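PDB 4R4K: uncharacterized protein from Bacteroides caccae, which is of unknown function but adopts a cystatin-like fold of the NTF2 clan, in which a curved sheet packed against helices forms a pocket. Local coordinates for residues Leu16-Phe19 with Ala24-Tyr27; Phe51-Glu56 with Gly124-Asp129; Glu68-Gln73 with Gly96-Glu101; Phe83-Asn86 with Lys91-Glu94; Glu107-Ala112 with Tyr117-Tyr122. All coordinates share one frame; numbering follows the deposited sequence. Where two conformers were deposited one is given.

Interaction 1 of 5, residues Leu16-Phe19 with Ala24-Tyr27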
# COMPACT_ATOMS: atom_id res chain seq x y z
N LEU A 16 -10.32 -8.83 1.32
CA LEU A 16 -9.99 -7.44 0.99
C LEU A 16 -11.07 -6.50 1.49
O LEU A 16 -10.76 -5.41 2.01
CB LEU A 16 -9.78 -7.31 -0.50
CG LEU A 16 -9.23 -5.97 -0.95
CD1 LEU A 16 -7.86 -5.70 -0.36
CD2 LEU A 16 -9.20 -5.93 -2.47
N ASP A 17 -12.32 -6.93 1.41
CA ASP A 17 -13.42 -6.15 1.97
C ASP A 17 -13.28 -5.96 3.49
O ASP A 17 -13.50 -4.87 4.01
CB ASP A 17 -14.77 -6.76 1.59
CG ASP A 17 -15.14 -6.49 0.13
OD1 ASP A 17 -14.50 -5.62 -0.51
OD2 ASP A 17 -16.08 -7.13 -0.38
N LYS A 18 -12.91 -7.01 4.21
CA LYS A 18 -12.68 -6.84 5.63
C LYS A 18 -11.45 -5.96 5.94
O LYS A 18 -11.47 -5.13 6.85
CB LYS A 18 -12.60 -8.20 6.33
CG LYS A 18 -12.75 -8.03 7.84
CD LYS A 18 -12.68 -9.36 8.56
CE LYS A 18 -12.94 -9.16 10.04
NZ LYS A 18 -12.83 -10.43 10.80
N PHE A 19 -10.38 -6.18 5.18
CA PHE A 19 -9.12 -5.44 5.33
C PHE A 19 -9.37 -3.94 5.21
O PHE A 19 -8.85 -3.15 6.02
CB PHE A 19 -8.19 -5.94 4.23
CG PHE A 19 -6.79 -5.37 4.25
CD1 PHE A 19 -5.76 -5.99 4.98
CD2 PHE A 19 -6.45 -4.26 3.47
CE1 PHE A 19 -4.46 -5.49 4.97
CE2 PHE A 19 -5.16 -3.78 3.44
CZ PHE A 19 -4.17 -4.39 4.20
N ALA A 24 -8.23 -1.82 12.73
CA ALA A 24 -7.67 -2.82 13.66
C ALA A 24 -7.39 -4.13 12.93
O ALA A 24 -6.30 -4.70 13.06
CB ALA A 24 -8.60 -3.07 14.82
N PHE A 25 -8.33 -4.59 12.12
CA PHE A 25 -8.11 -5.82 11.35
C PHE A 25 -6.97 -5.64 10.35
O PHE A 25 -6.10 -6.52 10.19
CB PHE A 25 -9.38 -6.25 10.63
CG PHE A 25 -9.22 -7.50 9.81
CD1 PHE A 25 -9.18 -8.73 10.41
CD2 PHE A 25 -9.08 -7.43 8.42
CE1 PHE A 25 -9.04 -9.87 9.65
CE2 PHE A 25 -8.94 -8.57 7.65
CZ PHE A 25 -8.91 -9.80 8.27
N GLN A 26 -6.99 -4.52 9.63
CA GLN A 26 -5.95 -4.25 8.64
C GLN A 26 -4.53 -4.40 9.21
O GLN A 26 -3.67 -5.07 8.63
CB GLN A 26 -6.15 -2.86 8.01
CG GLN A 26 -5.12 -2.55 6.94
CD GLN A 26 -5.46 -1.41 5.98
OE1 GLN A 26 -4.55 -0.71 5.53
NE2 GLN A 26 -6.75 -1.21 5.65
N TYR A 27 -4.29 -3.77 10.37
CA TYR A 27 -2.98 -3.87 10.99
C TYR A 27 -2.57 -5.31 11.32
O TYR A 27 -1.39 -5.68 11.19
CB TYR A 27 -2.90 -3.04 12.27
CG TYR A 27 -2.73 -1.57 12.06
CD1 TYR A 27 -1.62 -1.08 11.38
CD2 TYR A 27 -3.65 -0.68 12.56
CE1 TYR A 27 -1.44 0.30 11.22
CE2 TYR A 27 -3.50 0.68 12.40
CZ TYR A 27 -2.39 1.15 11.74
OH TYR A 27 -2.26 2.48 11.57

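Interaction 2 of 5, residues Phe51-Glu56 with Gly124-Asp129. With PEU (2,5,8,11,14,17,20,23,26,29,32,35,38,41,44,47,50,53,56,59,62,65,68,71,74,77,80-heptacosaoxadooctacontan-82-ol), chain H.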
# COMPACT_ATOMS: atom_id res chain seq x y z
N PHE A 51 15.14 3.06 5.55
CA PHE A 51 14.41 3.04 6.79
C PHE A 51 13.43 1.88 6.73
O PHE A 51 12.73 1.74 5.73
CB PHE A 51 13.64 4.35 6.97
CG PHE A 51 14.49 5.58 6.93
CD1 PHE A 51 14.89 6.15 5.72
CD2 PHE A 51 14.92 6.15 8.10
CE1 PHE A 51 15.71 7.28 5.71
CE2 PHE A 51 15.75 7.27 8.10
CZ PHE A 51 16.13 7.85 6.90
N PRO A 52 13.36 1.06 7.78
CA PRO A 52 12.42 -0.07 7.75
C PRO A 52 10.99 0.41 7.59
O PRO A 52 10.59 1.39 8.21
CB PRO A 52 12.60 -0.72 9.13
CG PRO A 52 13.95 -0.29 9.59
CD PRO A 52 14.16 1.08 9.02
N PHE A 53 10.21 -0.30 6.78
CA PHE A 53 8.81 0.05 6.59
C PHE A 53 8.01 -0.68 7.67
O PHE A 53 7.59 -1.82 7.50
CB PHE A 53 8.37 -0.32 5.18
CG PHE A 53 7.13 0.41 4.71
CD1 PHE A 53 6.14 0.84 5.58
CD2 PHE A 53 6.94 0.61 3.36
CE1 PHE A 53 5.01 1.49 5.12
CE2 PHE A 53 5.81 1.24 2.89
CZ PHE A 53 4.84 1.69 3.78
N THR A 54 7.82 0.00 8.79
CA THR A 54 7.24 -0.56 9.98
C THR A 54 5.82 -0.02 10.22
O THR A 54 5.32 0.82 9.47
CB THR A 54 8.11 -0.21 11.20
OG1 THR A 54 8.35 1.20 11.20
CG2 THR A 54 9.43 -0.93 11.14
N LYS A 55 5.16 -0.57 11.24
CA LYS A 55 3.74 -0.30 11.48
C LYS A 55 3.43 1.17 11.63
O LYS A 55 2.42 1.65 11.13
CB LYS A 55 3.26 -1.05 12.72
CG LYS A 55 1.78 -0.89 13.00
CD LYS A 55 1.37 -1.47 14.35
CE LYS A 55 -0.02 -0.99 14.73
NZ LYS A 55 -0.42 -1.36 16.12
N GLU A 56 4.30 1.90 12.31
CA GLU A 56 4.03 3.32 12.55
C GLU A 56 4.03 4.14 11.24
O GLU A 56 3.49 5.22 11.20
CB GLU A 56 4.97 3.91 13.62
CG GLU A 56 6.24 4.53 13.08
CD GLU A 56 7.29 3.51 12.69
OE1 GLU A 56 6.97 2.30 12.68
OE2 GLU A 56 8.43 3.92 12.37
N GLY A 124 3.77 6.16 -2.80
CA GLY A 124 4.25 7.50 -3.11
C GLY A 124 4.32 8.43 -1.90
O GLY A 124 4.92 9.47 -2.00
N TRP A 125 3.66 8.09 -0.79
CA TRP A 125 3.84 8.87 0.46
C TRP A 125 5.33 8.97 0.83
O TRP A 125 5.77 9.97 1.36
CB TRP A 125 3.10 8.23 1.62
CG TRP A 125 1.67 8.61 1.79
CD1 TRP A 125 0.59 7.82 1.54
CD2 TRP A 125 1.16 9.84 2.33
NE1 TRP A 125 -0.55 8.50 1.86
CE2 TRP A 125 -0.23 9.74 2.35
CE3 TRP A 125 1.75 11.02 2.80
CZ2 TRP A 125 -1.05 10.77 2.82
CZ3 TRP A 125 0.94 12.06 3.24
CH2 TRP A 125 -0.44 11.92 3.25
N TYR A 126 6.06 7.88 0.56
CA TYR A 126 7.47 7.79 0.81
C TYR A 126 8.26 7.58 -0.48
O TYR A 126 9.19 6.77 -0.55
CB TYR A 126 7.75 6.68 1.80
CG TYR A 126 6.91 6.74 3.06
CD1 TYR A 126 6.99 7.82 3.91
CD2 TYR A 126 6.05 5.71 3.40
CE1 TYR A 126 6.23 7.87 5.05
CE2 TYR A 126 5.28 5.75 4.54
CZ TYR A 126 5.36 6.83 5.36
OH TYR A 126 4.62 6.86 6.51
N GLY A 127 7.94 8.37 -1.49
CA GLY A 127 8.61 8.29 -2.79
C GLY A 127 10.08 8.64 -2.73
O GLY A 127 10.59 9.26 -1.78
N TYR A 128 10.77 8.25 -3.79
CA TYR A 128 12.19 8.53 -3.86
C TYR A 128 12.37 10.05 -3.96
O TYR A 128 13.42 10.53 -3.64
CB TYR A 128 12.85 7.86 -5.05
CG TYR A 128 14.35 7.90 -4.95
CD1 TYR A 128 15.03 6.97 -4.16
CD2 TYR A 128 15.08 8.86 -5.62
CE1 TYR A 128 16.41 6.99 -4.06
CE2 TYR A 128 16.46 8.89 -5.52
CZ TYR A 128 17.11 7.95 -4.74
OH TYR A 128 18.48 7.99 -4.64
N ASP A 129 11.33 10.79 -4.39
CA ASP A 129 11.41 12.27 -4.47
C ASP A 129 11.22 12.99 -3.14
O ASP A 129 11.24 14.23 -3.10
CB ASP A 129 10.39 12.92 -5.40
CG ASP A 129 10.64 12.63 -6.86
OD1 ASP A 129 11.78 12.25 -7.22
OD2 ASP A 129 9.68 12.84 -7.65
OCP PEU H . 0.77 13.13 -1.60
CCQ PEU H . 0.82 12.17 -0.55
CCR PEU H . 0.89 10.76 -1.13
OCS PEU H . -0.24 10.53 -1.98
CCT PEU H . 0.12 10.11 -3.31
CCU PEU H . 0.57 8.65 -3.32
OCV PEU H . -0.43 7.86 -2.70
CCW PEU H . -0.29 6.46 -2.91
CCX PEU H . -1.02 5.73 -1.80
OCY PEU H . -2.40 6.11 -1.73
CCZ PEU H . -3.17 5.41 -0.73
CDA PEU H . -2.81 5.83 0.70
ODB PEU H . -3.98 6.15 1.45
CDC PEU H . -3.93 7.40 2.16
CDD PEU H . -4.09 8.54 1.15
ODE PEU H . -4.50 9.74 1.81

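Interaction 3 of 5, residues Glu68-Gln73 with Gly96-Glu101. With PEU (2,5,8,11,14,17,20,23,26,29,32,35,38,41,44,47,50,53,56,59,62,65,68,71,74,77,80-heptacosaoxadooctacontan-82-ol), chain I.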
# COMPACT_ATOMS: atom_id res chain seq x y z
N GLU A 68 -10.26 -1.65 -8.82
CA GLU A 68 -9.67 -1.62 -10.14
C GLU A 68 -10.48 -0.70 -11.02
O GLU A 68 -11.70 -0.89 -11.14
CB GLU A 68 -9.67 -2.99 -10.78
CG GLU A 68 -8.78 -4.02 -10.11
CD GLU A 68 -8.68 -5.28 -10.94
OE1 GLU A 68 -9.63 -6.10 -10.86
OE2 GLU A 68 -7.66 -5.45 -11.69
N GLU A 69 -9.85 0.30 -11.60
CA GLU A 69 -10.56 1.25 -12.41
C GLU A 69 -9.61 2.13 -13.21
O GLU A 69 -8.41 2.15 -13.02
CB GLU A 69 -11.45 2.12 -11.52
CG GLU A 69 -10.70 3.06 -10.62
CD GLU A 69 -11.54 3.64 -9.48
OE1 GLU A 69 -12.72 3.28 -9.33
OE2 GLU A 69 -10.99 4.50 -8.77
N ARG A 70 -10.21 2.85 -14.13
CA ARG A 70 -9.52 3.76 -14.99
C ARG A 70 -10.24 5.10 -14.89
O ARG A 70 -11.45 5.17 -15.18
CB ARG A 70 -9.52 3.21 -16.42
CG ARG A 70 -8.81 4.07 -17.43
CD ARG A 70 -8.89 3.38 -18.78
NE ARG A 70 -8.85 4.36 -19.86
CZ ARG A 70 -7.74 4.69 -20.49
NH1 ARG A 70 -6.58 4.12 -20.16
NH2 ARG A 70 -7.76 5.60 -21.46
N ILE A 71 -9.50 6.13 -14.47
CA ILE A 71 -10.06 7.44 -14.24
C ILE A 71 -9.51 8.38 -15.30
O ILE A 71 -8.30 8.61 -15.34
CB ILE A 71 -9.72 7.97 -12.83
CG1 ILE A 71 -10.17 7.01 -11.74
CG2 ILE A 71 -10.38 9.32 -12.60
CD1 ILE A 71 -9.58 7.30 -10.38
N GLU A 72 -10.40 8.91 -16.14
CA GLU A 72 -10.04 9.87 -17.17
C GLU A 72 -10.42 11.24 -16.66
O GLU A 72 -11.60 11.53 -16.51
CB GLU A 72 -10.81 9.57 -18.49
CG GLU A 72 -10.25 8.39 -19.27
CD GLU A 72 -11.13 7.95 -20.43
OE1 GLU A 72 -12.38 7.95 -20.27
OE2 GLU A 72 -10.56 7.57 -21.48
N GLN A 73 -9.42 12.06 -16.34
CA GLN A 73 -9.66 13.38 -15.74
C GLN A 73 -9.78 14.43 -16.82
O GLN A 73 -9.02 14.45 -17.80
CB GLN A 73 -8.54 13.72 -14.75
CG GLN A 73 -8.43 12.73 -13.61
CD GLN A 73 -7.25 13.01 -12.67
OE1 GLN A 73 -6.22 13.47 -13.10
NE2 GLN A 73 -7.38 12.64 -11.41
N GLY A 96 -1.44 4.23 -10.51
CA GLY A 96 -0.67 5.40 -10.89
C GLY A 96 -1.22 6.03 -12.16
O GLY A 96 -2.11 5.45 -12.82
N TYR A 97 -0.67 7.20 -12.50
CA TYR A 97 -1.01 7.86 -13.76
C TYR A 97 -0.37 7.13 -14.94
O TYR A 97 0.79 6.71 -14.87
CB TYR A 97 -0.55 9.33 -13.74
CG TYR A 97 -1.46 10.21 -12.95
CD1 TYR A 97 -2.71 10.55 -13.44
CD2 TYR A 97 -1.12 10.62 -11.66
CE1 TYR A 97 -3.58 11.33 -12.70
CE2 TYR A 97 -1.98 11.39 -10.91
CZ TYR A 97 -3.21 11.75 -11.43
OH TYR A 97 -4.09 12.49 -10.68
N GLU A 98 -1.12 6.96 -16.02
CA GLU A 98 -0.56 6.42 -17.25
C GLU A 98 0.58 7.32 -17.68
O GLU A 98 0.45 8.54 -17.68
CB GLU A 98 -1.55 6.44 -18.42
CG GLU A 98 -2.51 5.28 -18.57
CD GLU A 98 -3.31 5.39 -19.87
OE1 GLU A 98 -3.12 6.36 -20.63
OE2 GLU A 98 -4.12 4.51 -20.15
N GLU A 99 1.70 6.70 -18.02
CA GLU A 99 2.90 7.39 -18.53
C GLU A 99 3.78 7.98 -17.41
O GLU A 99 4.81 8.59 -17.70
CB GLU A 99 2.63 8.44 -19.66
CG GLU A 99 1.59 8.07 -20.79
CD GLU A 99 1.73 8.94 -22.05
OE1 GLU A 99 2.43 9.98 -21.99
OE2 GLU A 99 1.13 8.59 -23.11
N SER A 100 3.39 7.77 -16.15
CA SER A 100 4.19 8.15 -14.99
C SER A 100 4.59 6.87 -14.27
O SER A 100 4.01 5.81 -14.51
CB SER A 100 3.43 9.10 -14.02
OG SER A 100 3.20 10.37 -14.59
N GLU A 101 5.54 6.96 -13.34
CA GLU A 101 5.84 5.87 -12.45
C GLU A 101 4.62 5.63 -11.55
O GLU A 101 3.88 6.55 -11.22
CB GLU A 101 7.07 6.20 -11.58
CG GLU A 101 7.56 5.06 -10.72
CD GLU A 101 7.97 3.85 -11.54
OE1 GLU A 101 9.13 3.75 -11.97
OE2 GLU A 101 7.11 2.99 -11.76
OCY PEU I . -4.34 10.42 -6.83
CCZ PEU I . -4.97 10.91 -8.02
CDA PEU I . -6.25 10.13 -8.33
ODB PEU I . -6.71 9.48 -7.15
CDC PEU I . -7.80 8.58 -7.35
CDD PEU I . -7.52 7.29 -6.58
ODE PEU I . -8.55 7.05 -5.61
O HOH W 1 -5.03 5.59 -22.72

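Interaction 4 of 5, residues Phe83-Asn86 with Lys91-Glu94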
# COMPACT_ATOMS: atom_id res chain seq x y z
N PHE A 83 -4.98 -5.06 -10.61
CA PHE A 83 -4.18 -6.19 -10.16
C PHE A 83 -3.31 -6.62 -11.34
O PHE A 83 -3.79 -7.12 -12.36
CB PHE A 83 -5.05 -7.33 -9.62
CG PHE A 83 -5.59 -7.05 -8.27
CD1 PHE A 83 -4.81 -7.31 -7.14
CD2 PHE A 83 -6.82 -6.45 -8.10
CE1 PHE A 83 -5.29 -7.01 -5.88
CE2 PHE A 83 -7.28 -6.13 -6.84
CZ PHE A 83 -6.52 -6.42 -5.73
N THR A 84 -2.01 -6.38 -11.21
CA THR A 84 -1.04 -6.74 -12.25
C THR A 84 -0.59 -8.18 -12.11
O THR A 84 -0.06 -8.76 -13.06
CB THR A 84 0.19 -5.83 -12.16
OG1 THR A 84 0.70 -5.84 -10.81
CG2 THR A 84 -0.20 -4.44 -12.57
N LEU A 85 -0.76 -8.74 -10.93
CA LEU A 85 -0.60 -10.17 -10.69
C LEU A 85 -1.84 -10.63 -9.97
O LEU A 85 -2.22 -10.06 -8.96
CB LEU A 85 0.66 -10.46 -9.86
CG LEU A 85 0.94 -11.95 -9.63
CD1 LEU A 85 1.43 -12.59 -10.91
CD2 LEU A 85 1.94 -12.16 -8.50
N ASN A 86 -2.46 -11.68 -10.49
CA ASN A 86 -3.68 -12.19 -9.90
C ASN A 86 -3.67 -13.73 -9.90
O ASN A 86 -4.34 -14.37 -10.70
CB ASN A 86 -4.88 -11.63 -10.65
CG ASN A 86 -6.20 -11.99 -10.01
OD1 ASN A 86 -6.28 -12.33 -8.83
ND2 ASN A 86 -7.26 -11.96 -10.81
N LYS A 91 -1.08 -11.97 -5.09
CA LYS A 91 -1.65 -10.89 -5.87
C LYS A 91 -0.84 -9.61 -5.71
O LYS A 91 -0.28 -9.35 -4.64
CB LYS A 91 -3.11 -10.69 -5.50
CG LYS A 91 -3.94 -11.95 -5.73
CD LYS A 91 -5.42 -11.70 -5.60
CE LYS A 91 -6.20 -12.99 -5.43
NZ LYS A 91 -6.16 -13.84 -6.66
N VAL A 92 -0.78 -8.80 -6.76
CA VAL A 92 -0.10 -7.52 -6.73
C VAL A 92 -1.03 -6.48 -7.36
O VAL A 92 -1.56 -6.68 -8.45
CB VAL A 92 1.24 -7.50 -7.48
CG1 VAL A 92 1.83 -6.10 -7.48
CG2 VAL A 92 2.20 -8.51 -6.89
N PHE A 93 -1.27 -5.42 -6.60
CA PHE A 93 -2.12 -4.31 -7.00
C PHE A 93 -1.21 -3.10 -7.25
O PHE A 93 -0.32 -2.80 -6.44
CB PHE A 93 -3.11 -4.01 -5.90
CG PHE A 93 -4.08 -2.90 -6.22
CD1 PHE A 93 -5.22 -3.15 -6.99
CD2 PHE A 93 -3.86 -1.62 -5.74
CE1 PHE A 93 -6.12 -2.13 -7.25
CE2 PHE A 93 -4.76 -0.61 -5.99
CZ PHE A 93 -5.90 -0.87 -6.73
N GLU A 94 -1.42 -2.43 -8.37
CA GLU A 94 -0.64 -1.27 -8.77
C GLU A 94 -1.55 -0.14 -9.20
O GLU A 94 -2.57 -0.39 -9.85
CB GLU A 94 0.33 -1.65 -9.89
CG GLU A 94 1.61 -2.19 -9.31
CD GLU A 94 2.60 -2.69 -10.34
OE1 GLU A 94 2.59 -2.23 -11.51
OE2 GLU A 94 3.43 -3.52 -9.94

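Interaction 5 of 5, residues Glu107-Ala112 with Tyr117-Tyr122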
# COMPACT_ATOMS: atom_id res chain seq x y z
N GLU A 107 1.53 -5.86 -2.37
CA GLU A 107 1.72 -7.27 -2.62
C GLU A 107 1.06 -8.08 -1.51
O GLU A 107 1.36 -7.87 -0.32
CB GLU A 107 3.21 -7.62 -2.68
CG GLU A 107 3.48 -9.08 -3.00
CD GLU A 107 4.95 -9.39 -3.19
OE1 GLU A 107 5.79 -8.65 -2.66
OE2 GLU A 107 5.26 -10.39 -3.85
N PHE A 108 0.17 -8.99 -1.91
CA PHE A 108 -0.61 -9.82 -1.00
C PHE A 108 -0.21 -11.28 -1.21
O PHE A 108 -0.00 -11.72 -2.35
CB PHE A 108 -2.09 -9.76 -1.32
CG PHE A 108 -2.69 -8.40 -1.20
CD1 PHE A 108 -3.22 -7.95 0.01
CD2 PHE A 108 -2.77 -7.60 -2.31
CE1 PHE A 108 -3.81 -6.70 0.08
CE2 PHE A 108 -3.34 -6.36 -2.25
CZ PHE A 108 -3.88 -5.91 -1.05
N GLU A 109 -0.07 -12.00 -0.11
CA GLU A 109 0.23 -13.42 -0.18
C GLU A 109 -0.66 -14.16 0.80
O GLU A 109 -0.90 -13.68 1.92
CB GLU A 109 1.71 -13.68 0.10
CG GLU A 109 2.61 -13.15 -1.00
CD GLU A 109 4.06 -13.55 -0.86
OE1 GLU A 109 4.48 -13.94 0.25
OE2 GLU A 109 4.79 -13.46 -1.88
N GLN A 110 -1.14 -15.32 0.37
CA GLN A 110 -1.89 -16.18 1.22
C GLN A 110 -0.88 -17.10 1.89
O GLN A 110 -0.19 -17.88 1.23
CB GLN A 110 -2.95 -16.96 0.46
CG GLN A 110 -3.95 -17.60 1.41
CD GLN A 110 -4.76 -18.69 0.76
OE1 GLN A 110 -4.20 -19.60 0.20
NE2 GLN A 110 -6.06 -18.59 0.83
N ALA A 111 -0.81 -16.98 3.21
CA ALA A 111 0.19 -17.67 4.00
C ALA A 111 -0.18 -19.15 4.22
O ALA A 111 -1.28 -19.58 3.87
CB ALA A 111 0.37 -16.98 5.32
N ALA A 112 0.74 -19.92 4.79
CA ALA A 112 0.52 -21.35 5.04
C ALA A 112 -0.70 -21.63 5.92
O ALA A 112 -1.35 -22.65 5.73
CB ALA A 112 1.77 -22.00 5.64
N TYR A 117 -2.20 -11.81 3.78
CA TYR A 117 -1.44 -10.73 4.35
C TYR A 117 -0.84 -9.85 3.27
O TYR A 117 -0.52 -10.32 2.16
CB TYR A 117 -0.26 -11.26 5.16
CG TYR A 117 -0.63 -12.06 6.33
CD1 TYR A 117 -0.86 -13.41 6.19
CD2 TYR A 117 -0.73 -11.50 7.60
CE1 TYR A 117 -1.21 -14.15 7.28
CE2 TYR A 117 -1.10 -12.24 8.70
CZ TYR A 117 -1.31 -13.58 8.52
OH TYR A 117 -1.69 -14.35 9.57
N VAL A 118 -0.66 -8.59 3.63
CA VAL A 118 0.21 -7.71 2.86
C VAL A 118 1.64 -8.00 3.29
O VAL A 118 1.93 -8.00 4.48
CB VAL A 118 -0.12 -6.24 3.10
CG1 VAL A 118 0.96 -5.34 2.49
CG2 VAL A 118 -1.48 -5.94 2.50
N VAL A 119 2.50 -8.31 2.32
CA VAL A 119 3.91 -8.57 2.59
C VAL A 119 4.86 -7.51 2.06
O VAL A 119 6.02 -7.45 2.48
CB VAL A 119 4.35 -9.95 2.08
CG1 VAL A 119 3.56 -11.05 2.78
CG2 VAL A 119 4.24 -10.05 0.57
N ASP A 120 4.40 -6.65 1.15
CA ASP A 120 5.22 -5.56 0.67
C ASP A 120 4.35 -4.45 0.14
O ASP A 120 3.19 -4.68 -0.26
CB ASP A 120 6.21 -6.03 -0.39
CG ASP A 120 7.48 -5.17 -0.44
OD1 ASP A 120 7.65 -4.23 0.37
OD2 ASP A 120 8.31 -5.44 -1.33
N CYS A 121 4.91 -3.26 0.14
CA CYS A 121 4.20 -2.11 -0.37
C CYS A 121 5.20 -1.03 -0.77
O CYS A 121 6.20 -0.81 -0.08
CB CYS A 121 3.24 -1.58 0.67
SG CYS A 121 2.37 -0.05 0.22
N TYR A 122 4.94 -0.44 -1.92
CA TYR A 122 5.54 0.81 -2.33
C TYR A 122 4.42 1.83 -2.28
O TYR A 122 3.34 1.60 -2.83
CB TYR A 122 6.12 0.75 -3.75
CG TYR A 122 6.50 2.14 -4.21
CD1 TYR A 122 7.69 2.74 -3.76
CD2 TYR A 122 5.66 2.88 -5.03
CE1 TYR A 122 8.03 4.03 -4.13
CE2 TYR A 122 5.98 4.17 -5.42
CZ TYR A 122 7.16 4.75 -4.96
OH TYR A 122 7.51 6.01 -5.32
O HOH W 2 8.30 -7.45 -2.90

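Interaction 1 of 5, residues Leu16-Phe19 with Ala24-Tyr27
With CG anti to the backbone N in both F25 (chi1 179°) and K18 (chi1 -165°), the ring and the extended lysine chain are brought together at about a right angle. K18 CD sits 3.7 Å from the centroid of the F25 ring, directly over its face, a CH-pi contact, while F19 CA meets the edge of the same ring. Q26 serves F19 twice. Its CG lies over one face of the F19 ring, 3.6 Å from the centroid, and its amide plane stacks within 7° of the ring; Q26 NE2 then donates to F19 O at 2.9 Å, approaching from above the carbonyl plane. The other amide atom, Q26 OE1, accepts from W58 NE1 and L61 N. With an alanine in place of F25, the methylenes of K18 would probably lose the ring face they lie on, and F19 CA its edge contact. Helices 12-21 and 23-28 thus meet through a buried amide that satisfies its polar atoms while lending its aliphatic part to a ring.

Interaction 2 of 5, residues Phe51-Glu56 with Gly124-Asp129
F53 and Y126 meet through their rings alone, in a T-shaped pair: the edge of Y126 is turned toward the face of F53, with the planes at 89° and the centroids 5.7 Å apart. The closest atoms, F53 CZ and Y126 CE2, are 4.2 Å from each other, and the backbones stay well separated, the CA atoms of F53 and Y126 being 9.8 Å apart. Both side chains are nevertheless buried. CG of Y126 is anti to its carbonyl carbon (chi1 -51°), which sends the ring across to the other loop, where Y126 OH is hydrogen-bonded to K57 O. I38 of strand 38-41 touches both side chains, and L135, T138 and V142 of helix 135-152 pack on Y126. Within the cystatin-like fold this ties the loop after strand 48-51 to the one that leads from strand 116-123 into the long helix. The other side of the 124-129 loop is of a different character. There one face of the W125 indole is covered by a bound polyethylene glycol chain, whose CCR is 3.6 Å above the plane and offset toward the rim, while G124 CA comes within 3.9 Å of its CCU. Away from the paired rings, K55 and E56 on one loop and Y128 and D129 on the other lie at the surface of the molecule.

Interaction 3 of 5, residues Glu68-Gln73 with Gly96-Glu101
R70 and E98 form a salt bridge across the outer part of the antiparallel sheet, between edge strand 69-72 and the type II turn that follows strand 90-97. R70 NH1 and E98 OE2 are 2.5 Å apart, a very short length that is doubtful because R70 was modelled in two conformers. The carboxylate oxygen meets the edge of the guanidinium, the two planes being 55° apart. A water closes the second link, accepting from R70 NH2 and donating to E98 OE2. Farther along, Q73 NE2 gives Y97 OH a weak bond of 3.4 Å, with the amide and ring planes 58° apart. In the next shell E72 OE2 makes a weak, long salt bridge to R70 NH2, completing a network of three charged residues. The turn itself is closed by S100 N, which bonds to Y97 O, and I78 of the intervening strand packs against both R70 and E98. Beside the tyrosine a bound polyethylene glycol chain is touched by I71 too, and its CCZ approaches Y97 OH to 3.2 Å.

Interaction 4 of 5, residues Phe83-Asn86 with Lys91-Glu94
One face of the F83 ring receives F93 CD1, 3.6 Å above the plane and over the ring centre, while F83 CD2 lies at the edge of the F93 ring. The pair is edge-to-face with the planes at 61°, and F93 CB adds an off-centre CH-pi contact. CG of F93 anti to its backbone N (chi1 -178°) places its edge there. On the same side of the sheet N86 and K91 run side by side, and K91 NZ donates to N86 OD1 at 2.6 Å, nearly along the C=O axis; the bend at chi4 (-67°) turns the amine to this oxygen, and K91 NZ also bonds to E87 O. L85 and V92 pack on the reverse side, their CB atoms 3.8 Å apart. The backbone carries a classic beta bulge: two residues, T84 and L85, stand opposite the single V92, so V92 O accepts weak bonds from T84 N and L85 N, whereas V92 N gives L85 O a sound one of 2.9 Å. These residues belong to the hairpin of strands 78-87 and 90-97. M66 of a loop touches both phenylalanine side chains. Strand 104-110 continues the sheet through the backbone of K91 and F93, and L16 of helix 12-21 packs against F83.

Interaction 5 of 5, residues Glu107-Ala112 with Tyr117-Tyr122
Strands 107-110 and 117-122 run antiparallel at 138°, 4.6 Å apart at their closest, joined by four backbone hydrogen bonds that include E107 N to D120 O at 2.9 Å. Y117 and E109 exchange a reciprocal pair. On one face of the sheet F108 CE1 meets V118 CG2 at 3.4 Å. Between E107 and F108 the register slips by one in a classic beta bulge, E107 being matched by the two residues V119 and D120, within a hairpin of the cystatin-like sheet. At the bulge V119 CG2, which lies between its backbone N and carbonyl carbon (chi1 of CG1 -61°), touches the methylenes of both E107 and E109, at 3.8 Å from each CG. Replacing E109 by an alanine would probably strip V119 of one of these two aliphatic partners and uncover that flank of the valine. In the conformer described, E107 OE1 and D120 OD2 stand 4.3 Å apart, like charges bridged by a water that donates to both; E107 OE2 is bonded to H90 NE2 and D120 OD2 to T36 OG1. Toward the turn, A111 CB rests against Y117 CE1.

The five contacts illustrate how chemistry follows depth. The touching rings of interaction 2 are buried and purely aromatic; interaction 3, at the surface, depends on charges and a water; interactions 1, 4 and 5 are partly buried and combine apolar or ring packing with backbone and side-chain hydrogen bonds. Interactions 3 and 4 share strand 90-97 and are joined by E68 OE2 to F83 N, while interactions 4 and 5 are adjoining hairpins of one sheet, linked through K91 O and F108 N, each with its own bulge. The helices of interaction 1 pack on that sheet, F19 against V118 and L16 against F108. Interaction 2 reaches interaction 5 where F53 meets the backbone of C121, and interaction 1 where K55 meets Y27.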